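Local structure of LYND (4V1T) at residues 445-457 with 502-514. The protein is a cyanobacterial YcaO-family cyclodehydratase that probably uses ATP and magnesium to convert cysteine side chains of a precursor peptide into thiazoline heterocycles. Numbering follows the deposited sequence.
Sequences ELGDLAIHPEQCL and QTHKYLPTALCYY
With CG anti to its carbonyl carbon (chi1 -70°), Tyr506 presents one ring edge to Leu449, whose CB lies near the ring plane, 4.0 Å from CD2. Leu446 reaches the same tyrosine from the end of helix 443-446: its CD1 comes within 4.0 Å of Tyr506 CB and approaches the ring obliquely, the two side chains crossing at about a right angle. Two backbone bonds, one on each side of Ala450, define a single bridge between this loop and strand 503-508. Tyr506 N donates to Leu449 O at 2.9 Å, from above the carbonyl plane and with a bent N-H...O angle of 138°, whereas Ile451 N meets Tyr506 O at 2.8 Å, nearly in line with the carbonyl.

The aliphatic part of Lys505, bent at chi2, runs close by Leu449 O and crosses Leu449; its CB also meets Ile451 CD1. Ile451 CD1 lies 4.0 Å from Leu507 CD1, while Leu507 CD2 touches Cys456 SG at 3.8 Å. Further along, Pro453 CB packs on Pro508 CG, and Leu511 divides its methyls, CD1 against Pro453 and CD2 against Leu457 CD2 at 3.8 Å. Leu716 of strand 716-719 touches Ile451, Lys505 and Leu507.

His452 ND1 accepts from Glu454 N in the ring plane, a capping bond in the turn that leads into helix 454-457. The loop thus docks on the antiparallel sheet of the YcaO domain through the two bonds of a single bridge, which fix its position along the strand, while methyl, ring and sulfur contacts pack the rest.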
ATOM      1  N   GLU B 445      41.933   9.775  33.041  1.00 61.10           N
ATOM      2  CA  GLU B 445      42.818   9.302  31.971  1.00 68.39           C
ATOM      3  C   GLU B 445      42.512  10.026  30.667  1.00 68.67           C
ATOM      4  O   GLU B 445      43.411  10.294  29.875  1.00 73.06           O
ATOM      5  CB  GLU B 445      42.694   7.787  31.758  1.00 71.36           C
ATOM      6  CG  GLU B 445      42.427   6.985  33.017  1.00 74.51           C
ATOM      7  CD  GLU B 445      42.562   5.495  32.804  1.00 70.69           C
ATOM      8  OE1 GLU B 445      41.751   4.925  32.045  1.00 80.12           O
ATOM      9  OE2 GLU B 445      43.474   4.896  33.399  1.00 77.27           O
ATOM     10  N   LEU B 446      41.237  10.343  30.452  1.00 66.87           N
ATOM     11  CA  LEU B 446      40.814  11.050  29.250  1.00 71.13           C
ATOM     12  C   LEU B 446      41.020  12.551  29.396  1.00 75.54           C
ATOM     13  O   LEU B 446      41.204  13.263  28.407  1.00 73.41           O
ATOM     14  CB  LEU B 446      39.345  10.753  28.953  1.00 66.33           C
ATOM     15  CG  LEU B 446      38.984   9.281  28.753  1.00 66.27           C
ATOM     16  CD1 LEU B 446      37.511   9.149  28.385  1.00 62.42           C
ATOM     17  CD2 LEU B 446      39.861   8.618  27.695  1.00 71.40           C
ATOM     18  N   GLY B 447      40.964  13.027  30.636  1.00 70.75           N
ATOM     19  CA  GLY B 447      41.211  14.424  30.938  1.00 75.13           C
ATOM     20  C   GLY B 447      40.156  15.367  30.390  1.00 79.20           C
ATOM     21  O   GLY B 447      39.011  15.370  30.850  1.00 89.63           O
ATOM     22  N   ASP B 448      40.548  16.159  29.395  1.00 75.46           N
ATOM     23  CA  ASP B 448      39.727  17.267  28.898  1.00 78.08           C
ATOM     24  C   ASP B 448      38.877  16.910  27.679  1.00 72.25           C
ATOM     25  O   ASP B 448      37.916  17.607  27.363  1.00 77.17           O
ATOM     26  CB  ASP B 448      40.611  18.472  28.570  1.00 69.70           C
ATOM     27  CG  ASP B 448      40.973  19.276  29.806  1.00 96.72           C
ATOM     28  OD1 ASP B 448      40.087  19.492  30.662  1.00116.74           O
ATOM     29  OD2 ASP B 448      42.145  19.693  29.931  1.00101.61           O
ATOM     30  N   LEU B 449      39.228  15.833  26.992  1.00 61.30           N
ATOM     31  CA  LEU B 449      38.375  15.327  25.924  1.00 66.59           C
ATOM     32  C   LEU B 449      37.079  14.761  26.504  1.00 65.46           C
ATOM     33  O   LEU B 449      36.061  14.675  25.818  1.00 52.70           O
ATOM     34  CB  LEU B 449      39.107  14.256  25.122  1.00 59.30           C
ATOM     35  CG  LEU B 449      40.372  14.694  24.392  1.00 61.57           C
ATOM     36  CD1 LEU B 449      41.033  13.477  23.774  1.00 63.06           C
ATOM     37  CD2 LEU B 449      40.047  15.737  23.329  1.00 69.82           C
ATOM     38  N   ALA B 450      37.136  14.374  27.772  1.00 64.50           N
ATOM     39  CA  ALA B 450      35.983  13.829  28.472  1.00 64.62           C
ATOM     40  C   ALA B 450      34.996  14.922  28.839  1.00 57.53           C
ATOM     41  O   ALA B 450      35.394  16.033  29.181  1.00 59.54           O
ATOM     42  CB  ALA B 450      36.431  13.098  29.725  1.00 76.05           C
ATOM     43  N   ILE B 451      33.709  14.590  28.757  1.00 48.46           N
ATOM     44  CA  ILE B 451      32.629  15.468  29.193  1.00 51.75           C
ATOM     45  C   ILE B 451      31.899  14.836  30.376  1.00 52.68           C
ATOM     46  O   ILE B 451      31.342  13.745  30.267  1.00 54.10           O
ATOM     47  CB  ILE B 451      31.661  15.758  28.037  1.00 49.89           C
ATOM     48  CG1 ILE B 451      32.325  16.741  27.069  1.00 59.11           C
ATOM     49  CG2 ILE B 451      30.355  16.361  28.548  1.00 49.82           C
ATOM     50  CD1 ILE B 451      31.781  16.695  25.678  1.00 59.09           C
ATOM     51  N   HIS B 452      31.934  15.518  31.514  1.00 54.06           N
ATOM     52  CA  HIS B 452      31.295  15.023  32.722  1.00 53.24           C
ATOM     53  C   HIS B 452      29.791  14.896  32.464  1.00 45.41           C
ATOM     54  O   HIS B 452      29.187  15.809  31.908  1.00 58.98           O
ATOM     55  CB  HIS B 452      31.561  15.967  33.894  1.00 50.05           C
ATOM     56  CG  HIS B 452      31.353  15.344  35.236  1.00 47.16           C
ATOM     57  ND1 HIS B 452      30.104  15.065  35.747  1.00 51.83           N
ATOM     58  CD2 HIS B 452      32.237  14.950  36.180  1.00 44.65           C
ATOM     59  CE1 HIS B 452      30.226  14.529  36.946  1.00 61.75           C
ATOM     60  NE2 HIS B 452      31.513  14.449  37.234  1.00 48.97           N
ATOM     61  N   PRO B 453      29.185  13.756  32.851  1.00 46.39           N
ATOM     62  CA  PRO B 453      27.758  13.559  32.580  1.00 52.04           C
ATOM     63  C   PRO B 453      26.865  14.665  33.150  1.00 58.90           C
ATOM     64  O   PRO B 453      25.812  14.940  32.591  1.00 46.52           O
ATOM     65  CB  PRO B 453      27.455  12.207  33.243  1.00 49.03           C
ATOM     66  CG  PRO B 453      28.579  11.959  34.185  1.00 56.55           C
ATOM     67  CD  PRO B 453      29.768  12.603  33.557  1.00 52.96           C
ATOM     68  N   GLU B 454      27.292  15.303  34.233  1.00 57.30           N
ATOM     69  CA  GLU B 454      26.495  16.349  34.870  1.00 49.67           C
ATOM     70  C   GLU B 454      26.385  17.608  34.024  1.00 51.24           C
ATOM     71  O   GLU B 454      25.470  18.406  34.207  1.00 53.68           O
ATOM     72  CB  GLU B 454      27.076  16.700  36.244  1.00 50.51           C
ATOM     73  CG  GLU B 454      26.947  15.573  37.255  1.00 68.70           C
ATOM     74  CD  GLU B 454      27.386  15.981  38.655  1.00 75.04           C
ATOM     75  OE1 GLU B 454      27.262  17.170  39.017  1.00 80.32           O
ATOM     76  OE2 GLU B 454      27.853  15.106  39.399  1.00 67.25           O
ATOM     77  N   GLN B 455      27.309  17.785  33.087  1.00 53.86           N
ATOM     78  CA  GLN B 455      27.229  18.893  32.140  1.00 59.49           C
ATOM     79  C   GLN B 455      26.036  18.734  31.184  1.00 58.92           C
ATOM     80  O   GLN B 455      25.541  19.706  30.607  1.00 54.65           O
ATOM     81  CB  GLN B 455      28.518  18.987  31.331  1.00 58.78           C
ATOM     82  CG  GLN B 455      29.707  19.485  32.121  1.00 70.22           C
ATOM     83  CD  GLN B 455      30.934  19.619  31.253  1.00 91.93           C
ATOM     84  OE1 GLN B 455      30.944  20.396  30.293  1.00107.73           O
ATOM     85  NE2 GLN B 455      31.976  18.851  31.570  1.00 83.10           N
ATOM     86  N   CYS B 456      25.575  17.503  31.016  1.00 53.14           N
ATOM     87  CA  CYS B 456      24.446  17.240  30.139  1.00 49.16           C
ATOM     88  C   CYS B 456      23.152  17.150  30.927  1.00 55.85           C
ATOM     89  O   CYS B 456      22.143  17.698  30.511  1.00 58.82           O
ATOM     90  CB  CYS B 456      24.685  15.954  29.361  1.00 50.62           C
ATOM     91  SG  CYS B 456      26.160  16.036  28.330  1.00 57.60           S
ATOM     92  N   LEU B 457      23.199  16.470  32.073  1.00 53.79           N
ATOM     93  CA  LEU B 457      22.000  16.218  32.863  1.00 51.42           C
ATOM     94  C   LEU B 457      21.477  17.486  33.512  1.00 43.56           C
ATOM     95  O   LEU B 457      20.305  17.810  33.393  1.00 54.72           O
ATOM     96  CB  LEU B 457      22.276  15.157  33.930  1.00 43.68           C
ATOM     97  CG  LEU B 457      22.722  13.782  33.419  1.00 47.35           C
ATOM     98  CD1 LEU B 457      23.124  12.887  34.579  1.00 55.85           C
ATOM     99  CD2 LEU B 457      21.645  13.117  32.565  1.00 46.75           C
ATOM    100  N   GLN B 502      35.834  20.157  15.694  1.00 84.63           N
ATOM    101  CA  GLN B 502      36.181  19.179  14.663  1.00 75.26           C
ATOM    102  C   GLN B 502      37.172  18.136  15.195  1.00 73.04           C
ATOM    103  O   GLN B 502      38.254  17.935  14.648  1.00 73.13           O
ATOM    104  CB  GLN B 502      36.721  19.891  13.418  1.00 77.05           C
ATOM    105  CG  GLN B 502      36.199  19.311  12.108  1.00 90.51           C
ATOM    106  CD  GLN B 502      34.730  19.636  11.854  1.00 99.81           C
ATOM    107  OE1 GLN B 502      34.247  20.709  12.219  1.00122.43           O
ATOM    108  NE2 GLN B 502      34.012  18.707  11.225  1.00 93.67           N
ATOM    109  N   THR B 503      36.778  17.476  16.280  1.00 68.20           N
ATOM    110  CA  THR B 503      37.577  16.420  16.885  1.00 68.37           C
ATOM    111  C   THR B 503      36.690  15.520  17.738  1.00 68.84           C
ATOM    112  O   THR B 503      35.502  15.778  17.885  1.00 68.80           O
ATOM    113  CB  THR B 503      38.701  16.996  17.762  1.00 70.94           C
ATOM    114  OG1 THR B 503      39.553  15.931  18.195  1.00 82.31           O
ATOM    115  CG2 THR B 503      38.137  17.727  18.974  1.00 60.74           C
ATOM    116  N   HIS B 504      37.275  14.473  18.310  1.00 59.00           N
ATOM    117  CA  HIS B 504      36.517  13.533  19.125  1.00 65.38           C
ATOM    118  C   HIS B 504      36.530  13.941  20.590  1.00 52.53           C
ATOM    119  O   HIS B 504      37.574  14.217  21.150  1.00 56.36           O
ATOM    120  CB  HIS B 504      37.075  12.116  18.983  1.00 62.90           C
ATOM    121  CG  HIS B 504      36.716  11.447  17.694  1.00 56.78           C
ATOM    122  ND1 HIS B 504      35.435  11.033  17.405  1.00 66.97           N
ATOM    123  CD2 HIS B 504      37.471  11.108  16.623  1.00 54.48           C
ATOM    124  CE1 HIS B 504      35.416  10.471  16.211  1.00 58.28           C
ATOM    125  NE2 HIS B 504      36.639  10.508  15.714  1.00 60.03           N
ATOM    126  N   LYS B 505      35.348  13.993  21.189  1.00 51.94           N
ATOM    127  CA  LYS B 505      35.200  14.102  22.632  1.00 52.06           C
ATOM    128  C   LYS B 505      34.644  12.783  23.153  1.00 60.59           C
ATOM    129  O   LYS B 505      34.501  11.826  22.388  1.00 62.43           O
ATOM    130  CB  LYS B 505      34.293  15.267  22.999  1.00 56.31           C
ATOM    131  CG  LYS B 505      34.776  16.635  22.522  1.00 55.75           C
ATOM    132  CD  LYS B 505      36.125  17.006  23.109  1.00 69.85           C
ATOM    133  CE  LYS B 505      36.450  18.477  22.879  1.00 77.19           C
ATOM    134  NZ  LYS B 505      36.018  19.326  24.020  1.00 79.85           N
ATOM    135  N   TYR B 506      34.343  12.727  24.450  1.00 50.11           N
ATOM    136  CA  TYR B 506      33.844  11.504  25.066  1.00 52.81           C
ATOM    137  C   TYR B 506      32.729  11.765  26.073  1.00 56.69           C
ATOM    138  O   TYR B 506      32.860  12.613  26.963  1.00 53.75           O
ATOM    139  CB  TYR B 506      34.977  10.760  25.769  1.00 52.76           C
ATOM    140  CG  TYR B 506      35.975  10.151  24.829  1.00 56.60           C
ATOM    141  CD1 TYR B 506      35.747   8.906  24.251  1.00 56.06           C
ATOM    142  CD2 TYR B 506      37.148  10.817  24.513  1.00 64.09           C
ATOM    143  CE1 TYR B 506      36.664   8.343  23.382  1.00 48.76           C
ATOM    144  CE2 TYR B 506      38.073  10.265  23.647  1.00 70.23           C
ATOM    145  CZ  TYR B 506      37.830   9.032  23.081  1.00 67.70           C
ATOM    146  OH  TYR B 506      38.760   8.496  22.221  1.00 69.11           O
ATOM    147  N   LEU B 507      31.637  11.022  25.913  1.00 50.18           N
ATOM    148  CA  LEU B 507      30.561  10.983  26.890  1.00 57.31           C
ATOM    149  C   LEU B 507      30.429   9.562  27.410  1.00 47.49           C
ATOM    150  O   LEU B 507      30.788   8.612  26.710  1.00 44.35           O
ATOM    151  CB  LEU B 507      29.230  11.427  26.275  1.00 58.76           C
ATOM    152  CG  LEU B 507      28.994  12.932  26.163  1.00 64.91           C
ATOM    153  CD1 LEU B 507      29.591  13.448  24.880  1.00 73.33           C
ATOM    154  CD2 LEU B 507      27.514  13.253  26.204  1.00 75.74           C
ATOM    155  N   PRO B 508      29.884   9.403  28.636  1.00 45.63           N
ATOM    156  CA  PRO B 508      29.600   8.036  29.084  1.00 53.51           C
ATOM    157  C   PRO B 508      28.634   7.331  28.121  1.00 49.69           C
ATOM    158  O   PRO B 508      27.685   7.941  27.644  1.00 43.81           O
ATOM    159  CB  PRO B 508      28.996   8.226  30.484  1.00 56.99           C
ATOM    160  CG  PRO B 508      28.665   9.677  30.598  1.00 72.64           C
ATOM    161  CD  PRO B 508      29.568  10.408  29.665  1.00 50.03           C
ATOM    162  N   THR B 509      28.900   6.063  27.834  1.00 46.26           N
ATOM    163  CA  THR B 509      28.078   5.275  26.931  1.00 51.60           C
ATOM    164  C   THR B 509      26.629   5.260  27.399  1.00 49.24           C
ATOM    165  O   THR B 509      25.705   5.172  26.588  1.00 41.34           O
ATOM    166  CB  THR B 509      28.621   3.834  26.816  1.00 49.61           C
ATOM    167  OG1 THR B 509      30.006   3.868  26.435  1.00 50.66           O
ATOM    168  CG2 THR B 509      27.862   3.046  25.778  1.00 50.99           C
ATOM    169  N   ALA B 510      26.434   5.373  28.709  1.00 44.55           N
ATOM    170  CA  ALA B 510      25.098   5.328  29.299  1.00 41.40           C
ATOM    171  C   ALA B 510      24.214   6.483  28.831  1.00 42.72           C
ATOM    172  O   ALA B 510      22.986   6.389  28.875  1.00 48.11           O
ATOM    173  CB  ALA B 510      25.200   5.321  30.817  1.00 43.44           C
ATOM    174  N   LEU B 511      24.841   7.577  28.403  1.00 39.72           N
ATOM    175  CA  LEU B 511      24.105   8.737  27.897  1.00 44.90           C
ATOM    176  C   LEU B 511      23.825   8.665  26.393  1.00 46.88           C
ATOM    177  O   LEU B 511      22.897   9.302  25.904  1.00 53.70           O
ATOM    178  CB  LEU B 511      24.877  10.025  28.191  1.00 42.18           C
ATOM    179  CG  LEU B 511      24.648  10.682  29.556  1.00 50.70           C
ATOM    180  CD1 LEU B 511      25.521  11.912  29.666  1.00 54.01           C
ATOM    181  CD2 LEU B 511      23.189  11.063  29.759  1.00 61.74           C
ATOM    182  N   CYS B 512      24.632   7.888  25.680  1.00 46.93           N
ATOM    183  CA  CYS B 512      24.625   7.884  24.220  1.00 45.89           C
ATOM    184  C   CYS B 512      23.635   6.895  23.607  1.00 41.50           C
ATOM    185  O   CYS B 512      23.267   7.041  22.450  1.00 45.22           O
ATOM    186  CB  CYS B 512      26.032   7.572  23.707  1.00 50.57           C
ATOM    187  SG  CYS B 512      27.276   8.796  24.186  1.00 48.33           S
ATOM    188  N   TYR B 513      23.216   5.895  24.372  1.00 43.04           N
ATOM    189  CA  TYR B 513      22.318   4.863  23.869  1.00 43.39           C
ATOM    190  C   TYR B 513      21.265   4.488  24.900  1.00 51.16           C
ATOM    191  O   TYR B 513      21.477   4.648  26.103  1.00 50.73           O
ATOM    192  CB  TYR B 513      23.115   3.626  23.475  1.00 46.62           C
ATOM    193  CG  TYR B 513      24.219   3.922  22.490  1.00 55.67           C
ATOM    194  CD1 TYR B 513      23.950   4.027  21.125  1.00 54.95           C
ATOM    195  CD2 TYR B 513      25.530   4.111  22.923  1.00 46.12           C
ATOM    196  CE1 TYR B 513      24.955   4.302  20.219  1.00 50.44           C
ATOM    197  CE2 TYR B 513      26.542   4.381  22.024  1.00 46.62           C
ATOM    198  CZ  TYR B 513      26.248   4.479  20.675  1.00 48.83           C
ATOM    199  OH  TYR B 513      27.240   4.753  19.776  1.00 44.94           O
ATOM    200  N   TYR B 514      20.133   3.990  24.415  1.00 38.28           N
ATOM    201  CA  TYR B 514      19.063   3.517  25.287  1.00 38.41           C
ATOM    202  C   TYR B 514      19.450   2.218  25.977  1.00 40.50           C
ATOM    203  O   TYR B 514      20.125   1.364  25.391  1.00 40.36           O
ATOM    204  CB  TYR B 514      17.761   3.277  24.500  1.00 43.32           C
ATOM    205  CG  TYR B 514      17.169   4.502  23.846  1.00 43.89           C
ATOM    206  CD1 TYR B 514      16.994   5.675  24.557  1.00 44.98           C
ATOM    207  CD2 TYR B 514      16.779   4.481  22.506  1.00 46.95           C
ATOM    208  CE1 TYR B 514      16.451   6.793  23.962  1.00 45.14           C
ATOM    209  CE2 TYR B 514      16.240   5.597  21.905  1.00 53.26           C
ATOM    210  CZ  TYR B 514      16.072   6.747  22.638  1.00 50.77           C
ATOM    211  OH  TYR B 514      15.522   7.855  22.040  1.00 58.24           O
TER